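Local coordinates for protein ectoine hydroxylase (Sphingopyxis alaskensis, PDB 4MHR) that hydroxylates L-ectoine to 5-hydroxyectoine in an iron(II)- and 2-oxoglutarate-dependent reaction, supplying a compatible solute against osmotic stress, at residues Ser94-Gln106 with Tyr132-Phe144. Residues are numbered along the deposited sequence; the frame is centred on the assembly and turned at random.
Sequences SNEIRSIFEIHAQ and YIHQSRLNYKPGF
Arg137 lies alongside Phe101, and the two side chains point the same way from a non-hydrogen-bonded antiparallel pair. Traced outward, Arg137 CB sits near Ile100 O, CG reaches 3.5 Å from Phe101 CE1, and CD passes the same ring carbon more loosely. A bend at chi3 (68°) then folds the guanidinium back. NE has Ser99 OG and Phe101 CZ at longer range, while the guanidinium CZ and NH1 both lie against Phe101 CZ, which sits over the centre of the guanidinium face, with ring and guanidinium planes 42° apart: an oblique packing, not a parallel stack. NH2 ends the chain with a hydrogen bond to Ser99 OG at 2.8 Å, nearly straight (162°) and close to the guanidinium plane. With alanine in place of Arg137, Ser99 OG would probably lose this N-H donor and the Phe101 ring the chain and guanidinium packed against it.

Beneath these side chains, Ile100 and Leu138 exchange N-H...O bonds, each 2.8 Å from N to O, and Tyr140 N donates to Arg98 O. This pairs strands 97-101 and 135-141 in the large antiparallel sheet of the cupin fold, with 264-273 on the far flank of the latter. On its other side strand 97-101 pairs with strand 88-90, where Arg98 and Ser99 together stand opposite Val89 in a classic beta bulge. Along strand 135-141, Gln135 contributes to the L-ectoine site and Lys141 binds 2-oxoglutarate; Gln135 CD meets the edge of the Phe101 ring at 3.9 Å from CE1.

At the other end of the sheet pairing, Pro142 CD packs over one face of the Arg98 guanidinium, 3.4 Å from NE, which also forms a salt bridge with Glu91. Beyond Glu102, the N-cap of helix 103-106, Ser136 OG and His104 ND1 share a hydrogen bond of 2.7 Å at the imidazole edge. Ile133 CG2 sits 3.4 Å from the centroid of that His104 ring, almost on its normal, a CH-pi contact.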
ATOM      1  N   SER A  94       4.302  -8.204  23.594  1.00 48.71           N
ATOM      2  CA  SER A  94       5.069  -7.016  23.899  1.00 42.10           C
ATOM      3  C   SER A  94       4.188  -5.752  23.726  1.00 38.81           C
ATOM      4  O   SER A  94       3.138  -5.808  23.104  1.00 39.42           O
ATOM      5  CB  SER A  94       6.261  -7.043  22.980  1.00 45.60           C
ATOM      6  OG  SER A  94       7.022  -5.876  22.994  1.00 43.70           O
ATOM      7  N   ASN A  95       4.597  -4.641  24.331  1.00 40.10           N
ATOM      8  CA  ASN A  95       3.962  -3.341  24.111  1.00 40.11           C
ATOM      9  C   ASN A  95       4.747  -2.496  23.058  1.00 42.61           C
ATOM     10  O   ASN A  95       4.382  -1.340  22.803  1.00 44.46           O
ATOM     11  CB  ASN A  95       3.818  -2.588  25.465  1.00 39.36           C
ATOM     12  CG  ASN A  95       2.777  -3.238  26.390  1.00 33.27           C
ATOM     13  OD1 ASN A  95       3.125  -4.041  27.313  1.00 36.46           O
ATOM     14  ND2 ASN A  95       1.530  -2.939  26.136  1.00 30.75           N
ATOM     15  N   GLU A  96       5.788  -3.063  22.435  1.00 36.71           N
ATOM     16  CA  GLU A  96       6.569  -2.312  21.414  1.00 37.17           C
ATOM     17  C   GLU A  96       5.724  -2.136  20.164  1.00 34.61           C
ATOM     18  O   GLU A  96       5.151  -3.129  19.637  1.00 35.36           O
ATOM     19  CB  GLU A  96       7.853  -3.073  20.998  1.00 38.51           C
ATOM     20  N   ILE A  97       5.604  -0.892  19.709  1.00 33.54           N
ATOM     21  CA  ILE A  97       4.733  -0.553  18.558  1.00 35.66           C
ATOM     22  C   ILE A  97       5.359  -1.081  17.241  1.00 34.61           C
ATOM     23  O   ILE A  97       6.578  -1.040  17.054  1.00 37.56           O
ATOM     24  CB  ILE A  97       4.417   0.944  18.506  1.00 39.43           C
ATOM     25  CG1 ILE A  97       3.544   1.316  19.698  1.00 46.34           C
ATOM     26  CG2 ILE A  97       3.596   1.339  17.281  1.00 39.93           C
ATOM     27  CD1 ILE A  97       3.304   2.794  19.861  1.00 53.98           C
ATOM     28  N   ARG A  98       4.536  -1.724  16.426  1.00 33.96           N
ATOM     29  CA  ARG A  98       4.933  -2.114  15.070  1.00 36.67           C
ATOM     30  C   ARG A  98       4.179  -1.325  13.970  1.00 38.86           C
ATOM     31  O   ARG A  98       4.818  -0.891  12.996  1.00 39.69           O
ATOM     32  CB  ARG A  98       4.799  -3.583  14.855  1.00 38.28           C
ATOM     33  CG  ARG A  98       5.813  -4.418  15.680  1.00 40.97           C
ATOM     34  CD  ARG A  98       7.286  -4.340  15.198  1.00 46.92           C
ATOM     35  NE  ARG A  98       8.217  -4.859  16.225  1.00 45.22           N
ATOM     36  CZ  ARG A  98       8.814  -4.083  17.138  1.00 42.73           C
ATOM     37  NH1 ARG A  98       8.572  -2.791  17.165  1.00 43.44           N
ATOM     38  NH2 ARG A  98       9.628  -4.602  18.045  1.00 47.28           N
ATOM     39  N   SER A  99       2.863  -1.141  14.136  1.00 33.61           N
ATOM     40  CA  SER A  99       2.009  -0.283  13.259  1.00 35.79           C
ATOM     41  C   SER A  99       0.974   0.581  14.021  1.00 38.35           C
ATOM     42  O   SER A  99       0.372   0.139  15.016  1.00 36.65           O
ATOM     43  CB  SER A  99       1.181  -1.105  12.281  1.00 34.93           C
ATOM     44  OG  SER A  99       1.962  -2.011  11.573  1.00 41.36           O
ATOM     45  N   ILE A 100       0.784   1.784  13.501  1.00 29.95           N
ATOM     46  CA  ILE A 100      -0.315   2.683  13.833  1.00 33.14           C
ATOM     47  C   ILE A 100      -1.233   2.912  12.587  1.00 33.75           C
ATOM     48  O   ILE A 100      -0.776   3.461  11.568  1.00 32.52           O
ATOM     49  CB  ILE A 100       0.212   4.020  14.303  1.00 28.67           C
ATOM     50  CG1 ILE A 100       1.220   3.902  15.461  1.00 33.65           C
ATOM     51  CG2 ILE A 100      -0.935   4.938  14.762  1.00 32.16           C
ATOM     52  CD1 ILE A 100       1.988   5.194  15.733  1.00 31.56           C
ATOM     53  N   PHE A 101      -2.457   2.406  12.653  1.00 32.85           N
ATOM     54  CA  PHE A 101      -3.483   2.559  11.584  1.00 33.11           C
ATOM     55  C   PHE A 101      -4.161   3.905  11.707  1.00 33.15           C
ATOM     56  O   PHE A 101      -4.080   4.544  12.760  1.00 30.86           O
ATOM     57  CB  PHE A 101      -4.526   1.443  11.677  1.00 33.56           C
ATOM     58  CG  PHE A 101      -4.049   0.118  11.147  1.00 37.30           C
ATOM     59  CD1 PHE A 101      -4.198  -0.203   9.808  1.00 35.81           C
ATOM     60  CD2 PHE A 101      -3.419  -0.808  11.981  1.00 40.53           C
ATOM     61  CE1 PHE A 101      -3.778  -1.415   9.315  1.00 42.68           C
ATOM     62  CE2 PHE A 101      -2.967  -2.022  11.479  1.00 43.00           C
ATOM     63  CZ  PHE A 101      -3.154  -2.333  10.143  1.00 44.34           C
ATOM     64  N   GLU A 102      -4.764   4.373  10.629  1.00 31.95           N
ATOM     65  CA  GLU A 102      -5.501   5.643  10.622  1.00 32.33           C
ATOM     66  C   GLU A 102      -4.626   6.838  10.877  1.00 35.33           C
ATOM     67  O   GLU A 102      -5.068   7.891  11.420  1.00 37.66           O
ATOM     68  CB  GLU A 102      -6.675   5.595  11.623  1.00 30.71           C
ATOM     69  CG  GLU A 102      -7.787   4.666  11.216  1.00 37.70           C
ATOM     70  CD  GLU A 102      -8.566   5.310  10.056  1.00 48.94           C
ATOM     71  OE1 GLU A 102      -9.175   6.377  10.286  1.00 53.41           O
ATOM     72  OE2 GLU A 102      -8.503   4.811   8.903  1.00 51.40           O
ATOM     73  N   ILE A 103      -3.371   6.759  10.473  1.00 31.21           N
ATOM     74  CA  ILE A 103      -2.518   7.921  10.677  1.00 36.40           C
ATOM     75  C   ILE A 103      -2.956   9.171   9.946  1.00 35.84           C
ATOM     76  O   ILE A 103      -2.639  10.289  10.367  1.00 36.32           O
ATOM     77  CB  ILE A 103      -1.045   7.730  10.314  1.00 39.02           C
ATOM     78  CG1 ILE A 103      -0.876   7.144   8.907  1.00 34.71           C
ATOM     79  CG2 ILE A 103      -0.357   6.894  11.341  1.00 39.20           C
ATOM     80  CD1 ILE A 103       0.582   7.155   8.479  1.00 39.55           C
ATOM     81  N   HIS A 104      -3.632   8.986   8.835  1.00 32.77           N
ATOM     82  CA  HIS A 104      -4.091  10.110   8.079  1.00 35.66           C
ATOM     83  C   HIS A 104      -5.207  10.837   8.852  1.00 41.42           C
ATOM     84  O   HIS A 104      -5.444  11.993   8.593  1.00 43.78           O
ATOM     85  CB  HIS A 104      -4.592   9.657   6.694  1.00 29.77           C
ATOM     86  CG  HIS A 104      -5.893   8.921   6.749  1.00 30.25           C
ATOM     87  ND1 HIS A 104      -6.023   7.663   7.284  1.00 33.96           N
ATOM     88  CD2 HIS A 104      -7.142   9.297   6.387  1.00 31.85           C
ATOM     89  CE1 HIS A 104      -7.280   7.273   7.211  1.00 31.24           C
ATOM     90  NE2 HIS A 104      -7.974   8.244   6.659  1.00 36.29           N
ATOM     91  N   ALA A 105      -5.888  10.135   9.768  1.00 40.34           N
ATOM     92  CA  ALA A 105      -6.972  10.738  10.555  1.00 41.77           C
ATOM     93  C   ALA A 105      -6.450  11.280  11.897  1.00 47.53           C
ATOM     94  O   ALA A 105      -6.978  12.245  12.359  1.00 48.99           O
ATOM     95  CB  ALA A 105      -8.102   9.758  10.781  1.00 38.48           C
ATOM     96  N   GLN A 106      -5.361  10.734  12.447  1.00 40.53           N
ATOM     97  CA  GLN A 106      -4.891  11.079  13.784  1.00 37.00           C
ATOM     98  C   GLN A 106      -3.743  12.050  13.812  1.00 37.99           C
ATOM     99  O   GLN A 106      -3.445  12.588  14.851  1.00 43.95           O
ATOM    100  CB  GLN A 106      -4.439   9.808  14.474  1.00 37.13           C
ATOM    101  CG  GLN A 106      -5.528   8.752  14.596  1.00 32.10           C
ATOM    102  CD  GLN A 106      -5.097   7.572  15.431  1.00 41.11           C
ATOM    103  OE1 GLN A 106      -4.498   6.572  14.945  1.00 40.07           O
ATOM    104  NE2 GLN A 106      -5.404   7.643  16.697  1.00 39.47           N
ATOM    105  N   TYR A 132     -10.206   8.643  -2.065  1.00 25.26           N
ATOM    106  CA  TYR A 132     -10.231   8.843  -0.630  1.00 26.02           C
ATOM    107  C   TYR A 132      -9.294   7.795  -0.032  1.00 27.18           C
ATOM    108  O   TYR A 132      -8.795   6.878  -0.748  1.00 25.10           O
ATOM    109  CB  TYR A 132     -11.682   8.728  -0.110  1.00 24.97           C
ATOM    110  CG  TYR A 132     -12.182   7.305  -0.114  1.00 24.98           C
ATOM    111  CD1 TYR A 132     -12.644   6.704  -1.281  1.00 25.40           C
ATOM    112  CD2 TYR A 132     -12.147   6.555   1.010  1.00 24.58           C
ATOM    113  CE1 TYR A 132     -13.063   5.420  -1.278  1.00 26.49           C
ATOM    114  CE2 TYR A 132     -12.573   5.214   1.011  1.00 25.35           C
ATOM    115  CZ  TYR A 132     -13.030   4.681  -0.133  1.00 28.25           C
ATOM    116  OH  TYR A 132     -13.445   3.372  -0.214  1.00 27.72           O
ATOM    117  N   ILE A 133      -8.979   7.980   1.248  1.00 27.90           N
ATOM    118  CA  ILE A 133      -8.075   7.094   1.991  1.00 29.56           C
ATOM    119  C   ILE A 133      -8.817   5.893   2.499  1.00 29.99           C
ATOM    120  O   ILE A 133      -9.639   6.033   3.362  1.00 28.19           O
ATOM    121  CB  ILE A 133      -7.329   7.804   3.140  1.00 30.65           C
ATOM    122  CG1 ILE A 133      -6.545   9.001   2.582  1.00 32.00           C
ATOM    123  CG2 ILE A 133      -6.379   6.820   3.838  1.00 30.79           C
ATOM    124  CD1 ILE A 133      -5.531   8.636   1.508  1.00 36.64           C
ATOM    125  N   HIS A 134      -8.575   4.715   1.910  1.00 28.02           N
ATOM    126  CA  HIS A 134      -9.225   3.470   2.362  1.00 29.17           C
ATOM    127  C   HIS A 134      -8.597   3.008   3.706  1.00 26.98           C
ATOM    128  O   HIS A 134      -9.245   2.447   4.554  1.00 26.43           O
ATOM    129  CB  HIS A 134      -9.085   2.389   1.273  1.00 29.45           C
ATOM    130  CG  HIS A 134      -9.314   0.979   1.736  1.00 30.49           C
ATOM    131  ND1 HIS A 134     -10.571   0.431   1.916  1.00 32.85           N
ATOM    132  CD2 HIS A 134      -8.430  -0.025   1.967  1.00 34.23           C
ATOM    133  CE1 HIS A 134     -10.453  -0.845   2.247  1.00 32.55           C
ATOM    134  NE2 HIS A 134      -9.164  -1.146   2.289  1.00 37.01           N
ATOM    135  N   GLN A 135      -7.307   3.220   3.858  1.00 25.96           N
ATOM    136  CA  GLN A 135      -6.568   2.739   5.020  1.00 26.82           C
ATOM    137  C   GLN A 135      -5.281   3.471   4.990  1.00 25.40           C
ATOM    138  O   GLN A 135      -4.761   3.743   3.905  1.00 25.76           O
ATOM    139  CB  GLN A 135      -6.266   1.256   4.857  1.00 33.44           C
ATOM    140  CG  GLN A 135      -5.422   0.671   5.982  1.00 38.00           C
ATOM    141  CD  GLN A 135      -4.990  -0.738   5.648  1.00 40.82           C
ATOM    142  OE1 GLN A 135      -3.846  -0.982   5.189  1.00 40.45           O
ATOM    143  NE2 GLN A 135      -5.911  -1.665   5.804  1.00 39.94           N
ATOM    144  N   SER A 136      -4.694   3.719   6.149  1.00 26.87           N
ATOM    145  CA  SER A 136      -3.329   4.232   6.277  1.00 26.36           C
ATOM    146  C   SER A 136      -2.609   3.567   7.440  1.00 30.75           C
ATOM    147  O   SER A 136      -3.261   3.044   8.377  1.00 25.48           O
ATOM    148  CB  SER A 136      -3.311   5.729   6.449  1.00 28.85           C
ATOM    149  OG  SER A 136      -3.845   6.171   7.686  1.00 28.65           O
ATOM    150  N   ARG A 137      -1.275   3.536   7.398  1.00 27.29           N
ATOM    151  CA  ARG A 137      -0.535   2.914   8.532  1.00 33.18           C
ATOM    152  C   ARG A 137       0.814   3.512   8.566  1.00 30.83           C
ATOM    153  O   ARG A 137       1.419   3.674   7.496  1.00 32.36           O
ATOM    154  CB  ARG A 137      -0.205   1.433   8.387  1.00 30.35           C
ATOM    155  CG  ARG A 137      -1.197   0.472   7.904  1.00 44.47           C
ATOM    156  CD  ARG A 137      -0.494  -0.766   7.329  1.00 46.14           C
ATOM    157  NE  ARG A 137       0.166  -1.543   8.356  1.00 55.12           N
ATOM    158  CZ  ARG A 137       0.030  -2.861   8.541  1.00 61.10           C
ATOM    159  NH1 ARG A 137      -0.753  -3.602   7.757  1.00 57.67           N
ATOM    160  NH2 ARG A 137       0.698  -3.444   9.532  1.00 54.24           N
ATOM    161  N   LEU A 138       1.310   3.741   9.775  1.00 33.05           N
ATOM    162  CA  LEU A 138       2.711   4.043  10.026  1.00 31.27           C
ATOM    163  C   LEU A 138       3.309   2.753  10.560  1.00 33.99           C
ATOM    164  O   LEU A 138       2.826   2.141  11.559  1.00 36.34           O
ATOM    165  CB  LEU A 138       2.908   5.221  10.943  1.00 33.78           C
ATOM    166  CG  LEU A 138       4.359   5.427  11.446  1.00 37.27           C
ATOM    167  CD1 LEU A 138       5.389   5.615  10.373  1.00 37.97           C
ATOM    168  CD2 LEU A 138       4.435   6.555  12.453  1.00 37.84           C
ATOM    169  N   ASN A 139       4.306   2.278   9.828  1.00 30.75           N
ATOM    170  CA  ASN A 139       4.986   1.015  10.142  1.00 34.28           C
ATOM    171  C   ASN A 139       6.420   1.213  10.593  1.00 37.86           C
ATOM    172  O   ASN A 139       7.145   2.034  10.012  1.00 36.43           O
ATOM    173  CB  ASN A 139       5.033   0.135   8.926  1.00 33.91           C
ATOM    174  CG  ASN A 139       3.667  -0.192   8.406  1.00 41.48           C
ATOM    175  OD1 ASN A 139       3.334   0.021   7.214  1.00 42.88           O
ATOM    176  ND2 ASN A 139       2.847  -0.716   9.289  1.00 42.32           N
ATOM    177  N   TYR A 140       6.820   0.405  11.575  1.00 36.74           N
ATOM    178  CA  TYR A 140       8.193   0.353  12.101  1.00 36.96           C
ATOM    179  C   TYR A 140       8.594  -1.079  12.310  1.00 43.49           C
ATOM    180  O   TYR A 140       7.912  -1.851  13.007  1.00 41.52           O
ATOM    181  CB  TYR A 140       8.268   1.034  13.406  1.00 40.84           C
ATOM    182  CG  TYR A 140       9.636   0.961  14.021  1.00 43.63           C
ATOM    183  CD1 TYR A 140       9.961  -0.023  14.993  1.00 43.96           C
ATOM    184  CD2 TYR A 140      10.600   1.850  13.636  1.00 39.11           C
ATOM    185  CE1 TYR A 140      11.220  -0.063  15.543  1.00 45.98           C
ATOM    186  CE2 TYR A 140      11.860   1.805  14.169  1.00 41.63           C
ATOM    187  CZ  TYR A 140      12.156   0.881  15.116  1.00 41.65           C
ATOM    188  OH  TYR A 140      13.403   0.910  15.619  1.00 52.23           O
ATOM    189  N   LYS A 141       9.673  -1.469  11.666  1.00 38.91           N
ATOM    190  CA  LYS A 141      10.149  -2.869  11.699  1.00 39.82           C
ATOM    191  C   LYS A 141      11.569  -2.725  12.257  1.00 38.75           C
ATOM    192  O   LYS A 141      12.452  -2.159  11.567  1.00 34.16           O
ATOM    193  CB  LYS A 141      10.172  -3.460  10.291  1.00 42.14           C
ATOM    194  CG  LYS A 141      11.053  -4.698  10.075  1.00 49.90           C
ATOM    195  CD  LYS A 141      11.417  -4.908   8.602  1.00 57.48           C
ATOM    196  CE  LYS A 141      11.428  -6.375   8.220  1.00 54.86           C
ATOM    197  NZ  LYS A 141      11.046  -6.544   6.783  1.00 53.98           N
ATOM    198  N   PRO A 142      11.771  -3.137  13.511  1.00 35.07           N
ATOM    199  CA  PRO A 142      13.095  -2.925  14.098  1.00 38.73           C
ATOM    200  C   PRO A 142      14.202  -3.735  13.437  1.00 29.66           C
ATOM    201  O   PRO A 142      13.962  -4.742  12.804  1.00 33.82           O
ATOM    202  CB  PRO A 142      12.927  -3.453  15.523  1.00 36.79           C
ATOM    203  CG  PRO A 142      11.908  -4.553  15.360  1.00 40.25           C
ATOM    204  CD  PRO A 142      10.918  -3.958  14.400  1.00 40.18           C
ATOM    205  N   GLY A 143      15.409  -3.287  13.671  1.00 34.16           N
ATOM    206  CA  GLY A 143      16.589  -4.072  13.390  1.00 39.61           C
ATOM    207  C   GLY A 143      16.632  -5.309  14.249  1.00 37.17           C
ATOM    208  O   GLY A 143      15.898  -5.400  15.246  1.00 33.91           O
ATOM    209  N   PHE A 144      17.471  -6.261  13.832  1.00 34.48           N
ATOM    210  CA  PHE A 144      17.858  -7.480  14.590  1.00 33.01           C
ATOM    211  C   PHE A 144      16.799  -8.532  14.707  1.00 34.57           C
ATOM    212  O   PHE A 144      17.066  -9.739  14.475  1.00 36.56           O
ATOM    213  CB  PHE A 144      18.348  -7.147  15.979  1.00 29.84           C
ATOM    214  CG  PHE A 144      19.467  -6.210  16.003  1.00 34.88           C
ATOM    215  CD1 PHE A 144      20.758  -6.644  15.641  1.00 33.77           C
ATOM    216  CD2 PHE A 144      19.289  -4.928  16.482  1.00 34.04           C
ATOM    217  CE1 PHE A 144      21.818  -5.759  15.705  1.00 39.30           C
ATOM    218  CE2 PHE A 144      20.356  -4.046  16.523  1.00 39.12           C
ATOM    219  CZ  PHE A 144      21.619  -4.467  16.166  1.00 38.87           C
TER
HETATM  220  O   HOH W   1      -6.548   3.075   8.278  1.00 27.49           O
HETATM  221  O   HOH W   2     -10.314   8.470   4.344  1.00 46.05           O